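Local structure of UlvanLyase-PL25 (Pseudoalteromonas sp. PLSV, 5UAS) at residues T304-T309 / I319-G324; W221-G226 / I233-D238. The protein cleaves ulvan, the sulfated cell-wall polysaccharide of green seaweeds, as a polysaccharide lyase of family PL25 built on a beta-propeller fold. All coordinates share one frame; numbering follows the deposited sequence.

Contact 1 of 2, residues T304-T309 / I319-G324; sequences TFNGST and IAINAG. With 83Y (3-O-sulfo-alpha-L-rhamnopyranose), chain C.
Asn-322 lies alongside Phe-305 and binds its carbonyl oxygen twice. Its amide ND2 donates to Phe-305 O at 3.0 Å, and its backbone N reaches the same oxygen from the opposite face of the carbonyl plane. ND2 sits well above that plane. The CG of Asn-322 stands beside its own backbone N (chi1 -52°), which brings ND2 to the carbonyl of Phe-305. Thr-337 holds the other end, OD1, and so fixes the amide's rotation. Phe-305 N closes the pair, donating to Asn-322 O at 2.8 Å. This is the tight part of an antiparallel hairpin in the beta-propeller. The bonding is looser further along, where Gly-307 and Ser-308 both face Ala-320 in a classic beta bulge. There the bond from Ser-308 N to Ala-320 O is weak. A water lies on this looser side, 2.6 Å from Asn-306 OD1 and 2.9 Å from Ala-320 O. Within the same bulge, Ala-320 N donates to Ser-308 O in a nearly straight bond (170°). The Phe-305 ring leads away from the hairpin into the glycan pocket. With CG anti to the backbone N (chi1 -176°), its edge meets the sulfated rhamnose, CE1 lying 3.3 Å from 83Y O2.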
loop_
_atom_site.group_PDB
_atom_site.type_symbol
_atom_site.label_atom_id
_atom_site.label_comp_id
_atom_site.label_asym_id
_atom_site.label_seq_id
_atom_site.Cartn_x
_atom_site.Cartn_y
_atom_site.Cartn_z
ATOM N N THR A 304 -6.811 14.244 -2.345
ATOM C CA THR A 304 -5.631 13.492 -1.941
ATOM C C THR A 304 -5.718 12.041 -2.386
ATOM O O THR A 304 -6.793 11.514 -2.691
ATOM C CB THR A 304 -5.453 13.550 -0.420
ATOM O OG1 THR A 304 -6.686 13.166 0.211
ATOM C CG2 THR A 304 -5.091 14.962 -0.012
ATOM N N PHE A 305 -4.552 11.402 -2.415
ATOM C CA PHE A 305 -4.441 9.963 -2.539
ATOM C C PHE A 305 -3.288 9.582 -1.632
ATOM O O PHE A 305 -2.187 10.114 -1.788
ATOM C CB PHE A 305 -4.193 9.532 -4.004
ATOM C CG PHE A 305 -4.174 8.055 -4.197
ATOM C CD1 PHE A 305 -5.367 7.357 -4.304
ATOM C CD2 PHE A 305 -2.970 7.365 -4.293
ATOM C CE1 PHE A 305 -5.384 5.989 -4.439
ATOM C CE2 PHE A 305 -2.963 5.984 -4.462
ATOM C CZ PHE A 305 -4.186 5.296 -4.568
ATOM N N ASN A 306 -3.550 8.723 -0.657
ATOM C CA ASN A 306 -2.579 8.532 0.421
ATOM C C ASN A 306 -1.291 7.889 -0.096
ATOM O O ASN A 306 -1.277 7.168 -1.101
ATOM C CB ASN A 306 -3.184 7.685 1.554
ATOM C CG ASN A 306 -2.417 7.830 2.859
ATOM O OD1 ASN A 306 -1.754 8.843 3.072
ATOM N ND2 ASN A 306 -2.467 6.800 3.714
ATOM N N GLY A 307 -0.197 8.164 0.611
ATOM C CA GLY A 307 1.097 7.570 0.345
ATOM C C GLY A 307 1.549 6.655 1.472
ATOM O O GLY A 307 0.931 5.615 1.701
ATOM N N SER A 308 2.604 7.030 2.188
ATOM C CA SER A 308 3.207 6.157 3.200
ATOM C C SER A 308 3.837 7.055 4.263
ATOM O O SER A 308 3.860 8.280 4.120
ATOM C CB SER A 308 4.243 5.233 2.545
ATOM O OG SER A 308 5.281 6.006 1.959
ATOM N N THR A 309 4.369 6.465 5.331
ATOM C CA THR A 309 4.993 7.284 6.363
ATOM C C THR A 309 6.158 6.502 6.946
ATOM O O THR A 309 6.108 5.269 7.043
ATOM C CB THR A 309 3.971 7.705 7.462
ATOM O OG1 THR A 309 4.643 8.428 8.520
ATOM C CG2 THR A 309 3.254 6.468 8.052
ATOM N N ILE A 319 5.951 11.971 5.912
ATOM C CA ILE A 319 4.730 11.530 5.252
ATOM C C ILE A 319 4.824 11.871 3.768
ATOM O O ILE A 319 5.186 12.998 3.400
ATOM C CB ILE A 319 3.479 12.192 5.862
ATOM C CG1 ILE A 319 3.240 11.694 7.281
ATOM C CG2 ILE A 319 2.239 11.913 4.972
ATOM C CD1 ILE A 319 2.151 12.511 8.006
ATOM N N ALA A 320 4.478 10.901 2.929
ATOM C CA ALA A 320 4.247 11.125 1.509
ATOM C C ALA A 320 2.738 11.195 1.324
ATOM O O ALA A 320 2.010 10.281 1.729
ATOM C CB ALA A 320 4.865 10.004 0.672
ATOM N N ILE A 321 2.266 12.300 0.762
ATOM C CA ILE A 321 0.849 12.476 0.492
ATOM C C ILE A 321 0.715 12.966 -0.943
ATOM O O ILE A 321 1.385 13.929 -1.347
ATOM C CB ILE A 321 0.198 13.460 1.499
ATOM C CG1 ILE A 321 -1.304 13.632 1.196
ATOM C CG2 ILE A 321 0.931 14.798 1.540
ATOM C CD1 ILE A 321 -2.100 12.326 1.403
ATOM N N ASN A 322 -0.104 12.280 -1.737
ATOM C CA ASN A 322 -0.372 12.788 -3.074
ATOM C C ASN A 322 -1.593 13.694 -3.057
ATOM O O ASN A 322 -2.578 13.408 -2.374
ATOM C CB ASN A 322 -0.585 11.645 -4.057
ATOM C CG ASN A 322 0.526 10.657 -4.016
ATOM O OD1 ASN A 322 1.612 10.904 -4.575
ATOM N ND2 ASN A 322 0.281 9.514 -3.379
ATOM N N ALA A 323 -1.543 14.766 -3.846
ATOM C CA ALA A 323 -2.688 15.671 -3.896
ATOM C C ALA A 323 -2.730 16.360 -5.246
ATOM O O ALA A 323 -1.695 16.525 -5.892
ATOM C CB ALA A 323 -2.611 16.710 -2.768
ATOM N N GLY A 324 -3.922 16.800 -5.653
ATOM C CA GLY A 324 -4.036 17.461 -6.941
ATOM C C GLY A 324 -5.326 18.238 -7.051
ATOM O O GLY A 324 -6.289 18.008 -6.311
HETATM C C1 83Y C . -8.893 3.206 -4.748
HETATM C C2 83Y C . -7.725 2.346 -5.199
HETATM C C3 83Y C . -7.677 2.238 -6.735
HETATM C C4 83Y C . -7.740 3.603 -7.429
HETATM C C5 83Y C . -8.871 4.428 -6.846
HETATM C C6 83Y C . -8.806 5.860 -7.380
HETATM O O1S 83Y C . -5.077 -0.359 -7.576
HETATM O O2 83Y C . -6.535 2.908 -4.710
HETATM O O2S 83Y C . -7.129 0.098 -8.926
HETATM O O3 83Y C . -6.485 1.566 -7.086
HETATM O O3S 83Y C . -7.249 -0.709 -6.655
HETATM O O5 83Y C . -8.866 4.460 -5.416
HETATM S S 83Y C . -6.478 0.095 -7.602
HETATM O O4 83Y C . -8.031 3.440 -8.834
HETATM O O HOH W 1 0.707 9.068 4.017
#

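Contact 2 of 2, residues W221-G226 / I233-D238; sequences WYAWAG and IIVSYD. With BDP (beta-D-glucopyranuronic acid), chain B.
Trp-221 overlaps Tyr-237 in an offset edge-to-face pair. The edge of the tyrosine ring comes toward the face of the indole six-membered ring, with planes 76° apart and centroids 5.3 Å apart. The closest atoms are Trp-221 CE3 and Tyr-237 CD2 at 3.4 Å. Both polar ends are tied outside the hairpin, Trp-221 NE1 to Lys-208 O and Tyr-237 OH to Thr-294. Ala-223, Ala-225 and Val-235 continue this apolar face, where Ala-223 CB meets Val-235 CG1 at 3.8 Å. In the sheet, six backbone bonds join Tyr-222, Trp-224 and Gly-226 to Asp-238, Ser-236 and Ile-234 in a regular antiparallel ladder of the propeller. On the other face, at the pocket end, Tyr-222 and Asp-238 meet. The chi1 of Asp-238 (62°) turns its carboxylate back toward Tyr-222, putting OD1 3.3 Å from Tyr-222 CB. Its OD2 takes a salt bridge from Arg-258 and a hydrogen bond from Thr-304. Arg-258 also makes a cation-pi contact with the Tyr-222 ring. In the glycan pocket, Tyr-222 OH donates to the glucuronate carboxylate oxygen BDP O6A at 2.6 Å. Arg-180 and His-119 also hydrogen-bond to this sugar. The short phenol bond implies recognition of the uronic acid by its carboxylate.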
loop_
_atom_site.group_PDB
_atom_site.type_symbol
_atom_site.label_atom_id
_atom_site.label_comp_id
_atom_site.label_asym_id
_atom_site.label_seq_id
_atom_site.Cartn_x
_atom_site.Cartn_y
_atom_site.Cartn_z
ATOM N N TRP A 221 -12.202 6.634 5.355
ATOM C CA TRP A 221 -10.766 6.807 5.573
ATOM C C TRP A 221 -9.944 5.913 4.670
ATOM O O TRP A 221 -10.391 4.854 4.227
ATOM C CB TRP A 221 -10.361 6.470 7.009
ATOM C CG TRP A 221 -11.083 7.233 8.046
ATOM C CD1 TRP A 221 -12.170 6.805 8.768
ATOM C CD2 TRP A 221 -10.760 8.540 8.547
ATOM N NE1 TRP A 221 -12.549 7.766 9.662
ATOM C CE2 TRP A 221 -11.711 8.845 9.546
ATOM C CE3 TRP A 221 -9.775 9.485 8.240
ATOM C CZ2 TRP A 221 -11.704 10.066 10.258
ATOM C CZ3 TRP A 221 -9.765 10.684 8.928
ATOM C CH2 TRP A 221 -10.728 10.972 9.940
ATOM N N TYR A 222 -8.693 6.314 4.488
ATOM C CA TYR A 222 -7.689 5.438 3.891
ATOM C C TYR A 222 -6.410 5.576 4.710
ATOM O O TYR A 222 -5.865 6.670 4.813
ATOM C CB TYR A 222 -7.444 5.793 2.406
ATOM C CG TYR A 222 -8.642 5.551 1.514
ATOM C CD1 TYR A 222 -9.563 6.550 1.273
ATOM C CD2 TYR A 222 -8.828 4.326 0.874
ATOM C CE1 TYR A 222 -10.675 6.331 0.447
ATOM C CE2 TYR A 222 -9.933 4.103 0.042
ATOM C CZ TYR A 222 -10.854 5.109 -0.159
ATOM O OH TYR A 222 -11.965 4.931 -0.969
ATOM N N ALA A 223 -5.911 4.465 5.245
ATOM C CA ALA A 223 -4.739 4.463 6.113
ATOM C C ALA A 223 -3.595 3.675 5.477
ATOM O O ALA A 223 -3.806 2.794 4.646
ATOM C CB ALA A 223 -5.094 3.849 7.481
ATOM N N TRP A 224 -2.375 4.010 5.892
ATOM C CA TRP A 224 -1.170 3.256 5.591
ATOM C C TRP A 224 -0.481 3.038 6.927
ATOM O O TRP A 224 -0.126 4.011 7.610
ATOM C CB TRP A 224 -0.260 4.041 4.628
ATOM C CG TRP A 224 0.859 3.235 3.966
ATOM C CD1 TRP A 224 0.818 2.606 2.744
ATOM C CD2 TRP A 224 2.165 2.981 4.499
ATOM N NE1 TRP A 224 2.013 1.994 2.496
ATOM C CE2 TRP A 224 2.862 2.200 3.555
ATOM C CE3 TRP A 224 2.808 3.346 5.683
ATOM C CZ2 TRP A 224 4.158 1.799 3.752
ATOM C CZ3 TRP A 224 4.114 2.929 5.881
ATOM C CH2 TRP A 224 4.777 2.172 4.914
ATOM N N ALA A 225 -0.321 1.780 7.320
ATOM C CA ALA A 225 0.351 1.447 8.563
ATOM C C ALA A 225 1.702 0.816 8.264
ATOM O O ALA A 225 1.820 -0.008 7.351
ATOM C CB ALA A 225 -0.517 0.498 9.403
ATOM N N GLY A 226 2.721 1.188 9.046
ATOM C CA GLY A 226 4.016 0.554 8.916
ATOM C C GLY A 226 4.737 0.552 10.247
ATOM O O GLY A 226 4.262 1.119 11.235
ATOM N N ILE A 233 3.895 0.963 15.921
ATOM C CA ILE A 233 3.408 0.967 14.544
ATOM C C ILE A 233 2.926 2.380 14.263
ATOM O O ILE A 233 2.302 3.001 15.131
ATOM C CB ILE A 233 2.269 -0.062 14.364
ATOM C CG1 ILE A 233 2.860 -1.473 14.351
ATOM C CG2 ILE A 233 1.451 0.223 13.085
ATOM C CD1 ILE A 233 1.837 -2.610 14.483
ATOM N N ILE A 234 3.247 2.905 13.088
ATOM C CA ILE A 234 2.861 4.274 12.759
ATOM C C ILE A 234 1.858 4.231 11.611
ATOM O O ILE A 234 1.891 3.325 10.778
ATOM C CB ILE A 234 4.076 5.178 12.420
ATOM C CG1 ILE A 234 4.842 4.686 11.169
ATOM C CG2 ILE A 234 4.989 5.367 13.677
ATOM C CD1 ILE A 234 6.006 5.678 10.730
ATOM N N VAL A 235 0.913 5.177 11.612
ATOM C CA VAL A 235 -0.205 5.162 10.673
ATOM C C VAL A 235 -0.449 6.574 10.145
ATOM O O VAL A 235 -0.727 7.493 10.926
ATOM C CB VAL A 235 -1.496 4.608 11.316
ATOM C CG1 VAL A 235 -2.553 4.449 10.232
ATOM C CG2 VAL A 235 -1.225 3.252 12.053
ATOM N N SER A 236 -0.382 6.744 8.824
ATOM C CA SER A 236 -0.814 7.967 8.167
ATOM C C SER A 236 -2.119 7.693 7.423
ATOM O O SER A 236 -2.398 6.556 7.031
ATOM C CB SER A 236 0.253 8.482 7.199
ATOM O OG SER A 236 0.501 7.517 6.142
ATOM N N TYR A 237 -2.944 8.722 7.250
ATOM C CA TYR A 237 -4.232 8.453 6.629
ATOM C C TYR A 237 -4.781 9.731 6.045
ATOM O O TYR A 237 -4.490 10.820 6.551
ATOM C CB TYR A 237 -5.245 7.831 7.600
ATOM C CG TYR A 237 -5.399 8.448 8.978
ATOM C CD1 TYR A 237 -4.443 8.211 9.948
ATOM C CD2 TYR A 237 -6.530 9.161 9.315
ATOM C CE1 TYR A 237 -4.590 8.708 11.230
ATOM C CE2 TYR A 237 -6.705 9.661 10.624
ATOM C CZ TYR A 237 -5.721 9.434 11.567
ATOM O OH TYR A 237 -5.881 9.902 12.850
ATOM N N ASP A 238 -5.606 9.591 5.000
ATOM C CA ASP A 238 -6.376 10.736 4.540
ATOM C C ASP A 238 -7.861 10.446 4.719
ATOM O O ASP A 238 -8.268 9.322 5.031
ATOM C CB ASP A 238 -6.012 11.177 3.091
ATOM C CG ASP A 238 -6.279 10.127 2.020
ATOM O OD1 ASP A 238 -6.265 8.924 2.328
ATOM O OD2 ASP A 238 -6.452 10.542 0.833
HETATM C C1 BDP B . -13.688 1.660 -5.642
HETATM C C2 BDP B . -13.068 2.916 -6.296
HETATM C C3 BDP B . -12.333 3.639 -5.211
HETATM C C4 BDP B . -11.323 2.782 -4.544
HETATM C C5 BDP B . -11.944 1.547 -4.020
HETATM C C6 BDP B . -12.516 1.565 -2.562
HETATM O O2 BDP B . -12.204 2.508 -7.363
HETATM O O3 BDP B . -13.217 4.302 -4.291
HETATM O O4 BDP B . -10.061 2.512 -5.185
HETATM O O5 BDP B . -12.738 0.837 -4.914
HETATM O O6A BDP B . -12.166 2.431 -1.753
HETATM O O6B BDP B . -13.300 0.667 -2.209
#

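Following the chain from its N terminus, contact 2 comes first. Segment 221-226 runs out, the chain turns, and 233-238 returns beside it. The strand then continues to 243, and strand 258-267 follows. Contact 1 opens only afterwards, with 304-309 paired to 319-324 across a second turn. The two hairpins are therefore in series and neither nest nor cross. They still touch in space, with centres about 10 Å apart. Asn-306 ND2 lies 3.3 Å from Ser-236 O, a weak hydrogen bond. Trp-224 packs against the backbone of Gly-307 and Thr-309. These contacts join two separate sheets of the propeller, and both hairpins send an aromatic residue into the glycan pocket.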